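Local coordinates for lipoprotein, putative (Bacillus anthracis, PDB 4NOH) that is of unknown function but belongs to an uncharacterised lipoprotein family and may bind lipid, at residues M47-T50 against T51-M55; K114-D117 against M118-V121; T13-Q16 against Q17-Q21. All coordinates share one frame; numbering follows the deposited sequence.

Contact 1. Residues M47-T50 against T51-M55; sequences MNKT and TAEKM
The carbonyl of N48 receives A52 N at 2.9 Å, with an N-H...O angle of 169°, as the chain passes from strand 42-48 into helix 49-57; E53 N to K49 O and K54 N to T50 O continue the same i to i+4 pattern. At the junction the carboxamide of N48 folds back over the first turn. Its CG sits between the backbone N and the carbonyl carbon (chi1 67°), which brings OD1 to T51 N at 2.8 Å, nearly in line with the amide C=O. The same oxygen is also the acceptor for T51 OG1 at 2.9 Å, this donor standing 37° out of the carbonyl plane. Two donors of one residue therefore grip OD1 from distinct directions and hold the amide in place. This is an asparagine N-cap, in which a side-chain oxygen serves a backbone N-H that has no carbonyl of a preceding turn to bind.

On the face turned into the protein lie two selenomethionines, M47 and M55. In one of the two conformers of M47 its chain runs roughly perpendicular to that of M55, with SE of M47 3.8 Å from A52 CB and also next to M55 SE, a detail the second conformer makes doubtful. I109 of strand 107-109 touches both residues.

The outer face is polar. K49 runs fully extended past E53, yet K49 NZ and E53 OE2 remain 4.2 Å apart, too far for a salt bridge. E53 OE1 instead accepts from two waters, one reaching it at 2.8 Å and donating also to T50 O, the other donating also to T50 OG1. That hydroxyl is hydrogen-bonded to D124 OD2 as well, which ties the first turn to helix 124-128.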
loop_
_atom_site.group_PDB
_atom_site.type_symbol
_atom_site.label_atom_id
_atom_site.label_comp_id
_atom_site.label_asym_id
_atom_site.label_seq_id
_atom_site.Cartn_x
_atom_site.Cartn_y
_atom_site.Cartn_z
HETATM N N MSE A 47 -0.564 8.179 1.714
HETATM C CA MSE A 47 -1.154 7.869 2.990
HETATM C C MSE A 47 -0.659 8.862 3.990
HETATM O O MSE A 47 0.229 9.679 3.719
HETATM C CB MSE A 47 -0.875 6.440 3.425
HETATM C CG MSE A 47 0.578 6.124 3.702
HETATM SE SE MSE A 47 0.926 4.172 3.587
HETATM C CE MSE A 47 1.605 4.057 1.760
ATOM N N ASN A 48 -1.300 8.848 5.139
ATOM C CA ASN A 48 -0.870 9.696 6.211
ATOM C C ASN A 48 0.136 8.948 7.090
ATOM O O ASN A 48 0.304 7.722 7.012
ATOM C CB ASN A 48 -2.014 10.334 7.015
ATOM C CG ASN A 48 -2.852 9.351 7.813
ATOM O OD1 ASN A 48 -2.460 8.234 8.121
ATOM N ND2 ASN A 48 -4.019 9.812 8.218
ATOM N N LYS A 49 0.813 9.717 7.948
ATOM C CA LYS A 49 1.845 9.170 8.836
ATOM C C LYS A 49 1.291 8.067 9.740
ATOM O O LYS A 49 1.912 7.021 9.917
ATOM C CB LYS A 49 2.445 10.281 9.685
ATOM C CG LYS A 49 3.514 9.792 10.635
ATOM C CD LYS A 49 4.043 10.901 11.507
ATOM C CE LYS A 49 5.001 10.328 12.529
ATOM N NZ LYS A 49 5.526 11.372 13.428
ATOM N N THR A 50 0.122 8.294 10.307
ATOM C CA THR A 50 -0.449 7.334 11.218
ATOM C C THR A 50 -0.650 5.988 10.522
ATOM O O THR A 50 -0.341 4.940 11.071
ATOM C CB THR A 50 -1.728 7.897 11.842
ATOM O OG1 THR A 50 -1.372 8.966 12.729
ATOM C CG2 THR A 50 -2.444 6.867 12.638
ATOM N N THR A 51 -1.152 6.027 9.305
ATOM C CA THR A 51 -1.403 4.827 8.536
ATOM C C THR A 51 -0.107 4.153 8.150
ATOM O O THR A 51 0.042 2.920 8.279
ATOM C CB THR A 51 -2.218 5.152 7.284
ATOM O OG1 THR A 51 -3.526 5.617 7.681
ATOM C CG2 THR A 51 -2.363 3.936 6.356
ATOM N N ALA A 52 0.842 4.936 7.653
ATOM C CA ALA A 52 2.118 4.346 7.253
ATOM C C ALA A 52 2.856 3.682 8.417
ATOM O O ALA A 52 3.466 2.621 8.263
ATOM C CB ALA A 52 2.999 5.367 6.510
ATOM N N GLU A 53 2.765 4.281 9.602
ATOM C CA GLU A 53 3.367 3.679 10.795
ATOM C C GLU A 53 2.734 2.318 11.050
ATOM O O GLU A 53 3.406 1.346 11.411
ATOM C CB GLU A 53 3.174 4.569 12.014
ATOM C CG GLU A 53 4.079 5.790 12.049
ATOM C CD GLU A 53 3.882 6.646 13.305
ATOM O OE1 GLU A 53 2.748 6.710 13.866
ATOM O OE2 GLU A 53 4.862 7.274 13.745
ATOM N N LYS A 54 1.418 2.251 10.875
ATOM C CA LYS A 54 0.727 0.955 11.088
ATOM C C LYS A 54 1.147 -0.079 10.031
ATOM O O LYS A 54 1.282 -1.266 10.339
ATOM C CB LYS A 54 -0.785 1.169 11.140
ATOM C CG LYS A 54 -1.223 1.899 12.405
ATOM C CD LYS A 54 -2.665 2.361 12.354
ATOM C CE LYS A 54 -3.074 3.031 13.658
ATOM N NZ LYS A 54 -4.400 3.665 13.509
HETATM N N MSE A 55 1.338 0.353 8.794
HETATM C CA MSE A 55 1.834 -0.546 7.752
HETATM C C MSE A 55 3.224 -1.066 8.111
HETATM O O MSE A 55 3.522 -2.242 7.890
HETATM C CB MSE A 55 1.924 0.149 6.396
HETATM C CG MSE A 55 0.560 0.366 5.845
HETATM SE SE MSE A 55 0.699 0.785 3.917
HETATM C CE MSE A 55 0.718 -1.048 3.224
HETATM O O HOH W 1 0.551 4.899 13.910
HETATM O O HOH W 2 1.322 9.374 13.765
#

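Contact 2. Residues K114-D117 against M118-V121; sequences KYTD and MYAV
T116 and Y119 meet where the loop after strand 107-109 enters strand 118-122, and the threonine spans the junction. Its CB points toward the strand and comes 3.7 Å from M118 O. There the side chain forks. OG1, held anti to the backbone N (chi1 -173°), donates to M118 O over 2.8 Å, lying in the carbonyl plane on a lone pair of that oxygen. It has a second, weak hydrogen bond with K43 O of the adjacent strand 42-48. The other branch, CG2, takes the place between the backbone N and the carbonyl carbon and ends above one face of the Y119 ring. Its nearest ring atom is CE2 of Y119 at 3.4 Å, and it stands 3.7 Å from the ring centroid, 26° off the normal, a CH-pi contact shifted toward the rim.

The phenol continues the link beyond the methyl group. Y119 OH is 2.7 Å from a water lying at the edge of the ring, in its plane, and this water accepts from K114 N at 3.0 Å. The tyrosine thereby reaches the far end of the loop segment, while V108 and I109 also pack against its side chain.

Strand 118-122 is an inner strand of the large mixed sheet, parallel to strand 42-48 and antiparallel to 84-86. Just before the strand, the D117 side chain bonds to neighbouring strand 42-48 through OD2 to K43 N.

Chemically, a single threonine satisfies two demands at once: its hydroxyl donates a hydrogen bond to the carbonyl of M118, and its methyl covers part of an aromatic face. The bridging water lets a buried phenol meet a backbone N-H too distant for direct bonding.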
loop_
_atom_site.group_PDB
_atom_site.type_symbol
_atom_site.label_atom_id
_atom_site.label_comp_id
_atom_site.label_asym_id
_atom_site.label_seq_id
_atom_site.Cartn_x
_atom_site.Cartn_y
_atom_site.Cartn_z
ATOM N N LYS A 114 2.677 -2.844 -7.001
ATOM C CA LYS A 114 1.349 -3.087 -7.536
ATOM C C LYS A 114 0.465 -1.878 -7.259
ATOM O O LYS A 114 0.669 -1.166 -6.282
ATOM C CB LYS A 114 0.753 -4.344 -6.882
ATOM C CG LYS A 114 1.476 -5.621 -7.217
ATOM C CD LYS A 114 1.293 -6.036 -8.654
ATOM C CE LYS A 114 2.004 -7.333 -8.940
ATOM N NZ LYS A 114 1.852 -7.791 -10.355
ATOM N N TYR A 115 -0.494 -1.646 -8.163
ATOM C CA TYR A 115 -1.544 -0.625 -8.015
ATOM C C TYR A 115 -1.126 0.826 -8.238
ATOM O O TYR A 115 -1.955 1.671 -8.559
ATOM C CB TYR A 115 -2.243 -0.754 -6.661
ATOM C CG TYR A 115 -3.593 -0.052 -6.572
ATOM C CD1 TYR A 115 -4.645 -0.474 -7.355
ATOM C CD2 TYR A 115 -3.834 0.964 -5.637
ATOM C CE1 TYR A 115 -5.876 0.124 -7.260
ATOM C CE2 TYR A 115 -5.093 1.560 -5.540
ATOM C CZ TYR A 115 -6.093 1.111 -6.363
ATOM O OH TYR A 115 -7.353 1.667 -6.309
ATOM N N THR A 116 0.161 1.096 -8.139
ATOM C CA THR A 116 0.652 2.450 -8.271
ATOM C C THR A 116 2.087 2.429 -8.787
ATOM O O THR A 116 2.678 1.367 -8.927
ATOM C CB THR A 116 0.591 3.130 -6.883
ATOM O OG1 THR A 116 0.908 4.521 -6.993
ATOM C CG2 THR A 116 1.515 2.459 -5.901
ATOM N N ASP A 117 2.610 3.603 -9.138
ATOM C CA ASP A 117 4.002 3.749 -9.490
ATOM C C ASP A 117 4.839 4.194 -8.275
ATOM O O ASP A 117 5.943 3.681 -8.046
ATOM C CB ASP A 117 4.146 4.774 -10.596
ATOM C CG ASP A 117 3.480 4.346 -11.845
ATOM O OD1 ASP A 117 3.973 3.366 -12.454
ATOM O OD2 ASP A 117 2.548 5.025 -12.305
HETATM N N MSE A 118 4.316 5.150 -7.505
HETATM C CA MSE A 118 5.019 5.738 -6.351
HETATM C C MSE A 118 4.114 5.691 -5.150
HETATM O O MSE A 118 2.885 5.497 -5.255
HETATM C CB MSE A 118 5.369 7.209 -6.613
HETATM C CG MSE A 118 6.119 7.303 -7.919
HETATM SE SE MSE A 118 6.766 9.125 -8.178
HETATM C CE MSE A 118 5.044 9.969 -8.607
ATOM N N TYR A 119 4.698 5.890 -3.979
ATOM C CA TYR A 119 3.989 5.870 -2.704
ATOM C C TYR A 119 4.430 7.110 -1.951
ATOM O O TYR A 119 5.603 7.406 -1.889
ATOM C CB TYR A 119 4.352 4.647 -1.893
ATOM C CG TYR A 119 4.254 3.326 -2.631
ATOM C CD1 TYR A 119 5.273 2.924 -3.461
ATOM C CD2 TYR A 119 3.146 2.483 -2.496
ATOM C CE1 TYR A 119 5.228 1.742 -4.126
ATOM C CE2 TYR A 119 3.100 1.263 -3.169
ATOM C CZ TYR A 119 4.146 0.917 -3.989
ATOM O OH TYR A 119 4.147 -0.266 -4.659
ATOM N N ALA A 120 3.510 7.847 -1.386
ATOM C CA ALA A 120 3.878 9.065 -0.643
ATOM C C ALA A 120 3.309 9.009 0.752
ATOM O O ALA A 120 2.233 8.459 0.961
ATOM C CB ALA A 120 3.400 10.311 -1.357
ATOM N N VAL A 121 4.040 9.566 1.717
ATOM C CA VAL A 121 3.547 9.640 3.072
ATOM C C VAL A 121 3.653 11.086 3.495
ATOM O O VAL A 121 4.730 11.678 3.424
ATOM C CB VAL A 121 4.299 8.712 4.030
ATOM C CG1 VAL A 121 3.672 8.744 5.418
ATOM C CG2 VAL A 121 4.343 7.278 3.491
HETATM O O HOH W 3 2.528 -2.351 -4.060
#

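Contact 3. Residues T13-Q16 against Q17-Q21; sequences TGVQ and QTMDQ
The carboxamide of Q16 and the carboxylate of D20, one helical turn apart, meet at an angle, their planes 39° apart: an N-H in the amide plane of Q16 points at D20 OD1. Q16 NE2 donates to D20 OD1 at 2.8 Å, reaching that oxygen from above the carboxylate plane, 35° out of it. A bend at chi2 (62°) turns the glutamine, whose CB points away from the following turn, back along the helix toward D20. The other end of the amide, OE1, is hydrogen-bonded to K31 NZ of strand 26-39. A second flat group is the amide of Q17: the side chain of Q17 runs beside that of T13, and its NE2 makes a weak bond to T13 OG1 at 3.4 Å.

Helix 12-21 rests on the mixed sheet, and its backbone has the regular i to i+4 bonding, with D20 N to Q16 O at 2.8 Å. T18 adds to this from its side chain. T18 OG1 donates to G14 O at 2.9 Å, and T18 N donates to the same carbonyl at 3.1 Å, the two arriving from opposite faces of its plane. A threonine hydroxyl bonded to the carbonyl four residues back is a common way for a helix to keep a polar group in its buried flank, and here T18 packs on M8 and V160.

The same inward flank carries V15 and the selenomethionine M19. V15 CG1 lies 4.2 Å from M19 CE in one of the two conformers of M19, a contact the other leaves uncertain; V15 also touches T136 and M19 touches A140, both of strand 134-142.

The neutral glutamine thus bridges a lysine and an aspartate, and K31, bound at the carbonyl end of the amide, would probably strengthen its N-H as a donor.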
loop_
_atom_site.group_PDB
_atom_site.type_symbol
_atom_site.label_atom_id
_atom_site.label_comp_id
_atom_site.label_asym_id
_atom_site.label_seq_id
_atom_site.Cartn_x
_atom_site.Cartn_y
_atom_site.Cartn_z
ATOM N N THR A 13 -15.552 -1.051 -0.136
ATOM C CA THR A 13 -16.613 -2.048 -0.184
ATOM C C THR A 13 -16.148 -3.320 -0.879
ATOM O O THR A 13 -16.468 -4.404 -0.442
ATOM C CB THR A 13 -17.924 -1.567 -0.772
ATOM O OG1 THR A 13 -18.909 -2.584 -0.529
ATOM C CG2 THR A 13 -17.779 -1.287 -2.219
ATOM N N GLY A 14 -15.353 -3.189 -1.929
ATOM C CA GLY A 14 -14.872 -4.358 -2.628
ATOM C C GLY A 14 -13.890 -5.159 -1.794
ATOM O O GLY A 14 -13.914 -6.385 -1.789
ATOM N N VAL A 15 -13.016 -4.456 -1.072
ATOM C CA VAL A 15 -12.050 -5.108 -0.199
ATOM C C VAL A 15 -12.806 -5.818 0.909
ATOM O O VAL A 15 -12.555 -7.001 1.204
ATOM C CB VAL A 15 -11.038 -4.090 0.386
ATOM C CG1 VAL A 15 -10.202 -4.733 1.484
ATOM C CG2 VAL A 15 -10.191 -3.514 -0.720
ATOM N N GLN A 16 -13.753 -5.120 1.520
ATOM C CA GLN A 16 -14.544 -5.726 2.589
ATOM C C GLN A 16 -15.330 -6.944 2.110
ATOM O O GLN A 16 -15.433 -7.952 2.820
ATOM C CB GLN A 16 -15.539 -4.705 3.157
ATOM C CG GLN A 16 -16.264 -5.198 4.389
ATOM C CD GLN A 16 -15.308 -5.467 5.530
ATOM O OE1 GLN A 16 -14.592 -4.556 5.990
ATOM N NE2 GLN A 16 -15.283 -6.708 6.000
ATOM N N GLN A 17 -15.944 -6.852 0.938
ATOM C CA GLN A 17 -16.705 -7.982 0.415
ATOM C C GLN A 17 -15.808 -9.194 0.210
ATOM O O GLN A 17 -16.255 -10.320 0.333
ATOM C CB GLN A 17 -17.401 -7.645 -0.906
ATOM C CG GLN A 17 -18.577 -6.689 -0.774
ATOM C CD GLN A 17 -19.288 -6.498 -2.093
ATOM O OE1 GLN A 17 -19.613 -7.463 -2.772
ATOM N NE2 GLN A 17 -19.537 -5.251 -2.461
ATOM N N THR A 18 -14.559 -8.942 -0.160
ATOM C CA THR A 18 -13.622 -10.022 -0.395
ATOM C C THR A 18 -13.238 -10.662 0.934
ATOM O O THR A 18 -13.218 -11.880 1.044
ATOM C CB THR A 18 -12.402 -9.511 -1.161
ATOM O OG1 THR A 18 -12.846 -8.991 -2.430
ATOM C CG2 THR A 18 -11.415 -10.631 -1.378
HETATM N N MSE A 19 -12.948 -9.843 1.935
HETATM C CA MSE A 19 -12.654 -10.370 3.265
HETATM C C MSE A 19 -13.818 -11.207 3.714
HETATM O O MSE A 19 -13.652 -12.362 4.142
HETATM C CB MSE A 19 -12.488 -9.237 4.276
HETATM C CG MSE A 19 -11.348 -8.310 3.888
HETATM SE SE MSE A 19 -9.633 -9.272 4.022
HETATM C CE MSE A 19 -8.528 -7.656 4.070
ATOM N N ASP A 20 -15.027 -10.660 3.573
ATOM C CA ASP A 20 -16.234 -11.347 4.021
ATOM C C ASP A 20 -16.394 -12.707 3.336
ATOM O O ASP A 20 -16.725 -13.688 3.973
ATOM C CB ASP A 20 -17.507 -10.509 3.783
ATOM C CG ASP A 20 -17.547 -9.226 4.614
ATOM O OD1 ASP A 20 -16.729 -9.054 5.547
ATOM O OD2 ASP A 20 -18.405 -8.354 4.314
ATOM N N GLN A 21 -16.123 -12.759 2.044
ATOM C CA GLN A 21 -16.265 -13.990 1.299
ATOM C C GLN A 21 -15.382 -15.115 1.840
ATOM O O GLN A 21 -15.764 -16.289 1.850
ATOM C CB GLN A 21 -15.953 -13.721 -0.171
ATOM C CG GLN A 21 -16.083 -14.936 -1.053
ATOM C CD GLN A 21 -15.879 -14.603 -2.511
ATOM O OE1 GLN A 21 -15.592 -13.453 -2.871
ATOM N NE2 GLN A 21 -16.004 -15.612 -3.367
#

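In the fold
Contacts 1 and 2 are neighbours, their centres 13 Å apart, because strands 42-48 and 118-122 run side by side in the large mixed sheet. M47 N lies 2.9 Å from A120 O, a probable hydrogen bond between the two strands, and A52 CB packs on V121 CG1 at 3.6 Å, so the start of the capped helix packs against V121 of the strand that contact 2 leads into. Contact 3 stands apart: its centre is 22 Å from each of the others, and its nearest atoms are about 11 Å from contact 1 and about 8 Å from contact 2. Its helix packs on strands 5-10, 26-39 and 134-142, toward the other end of that sheet.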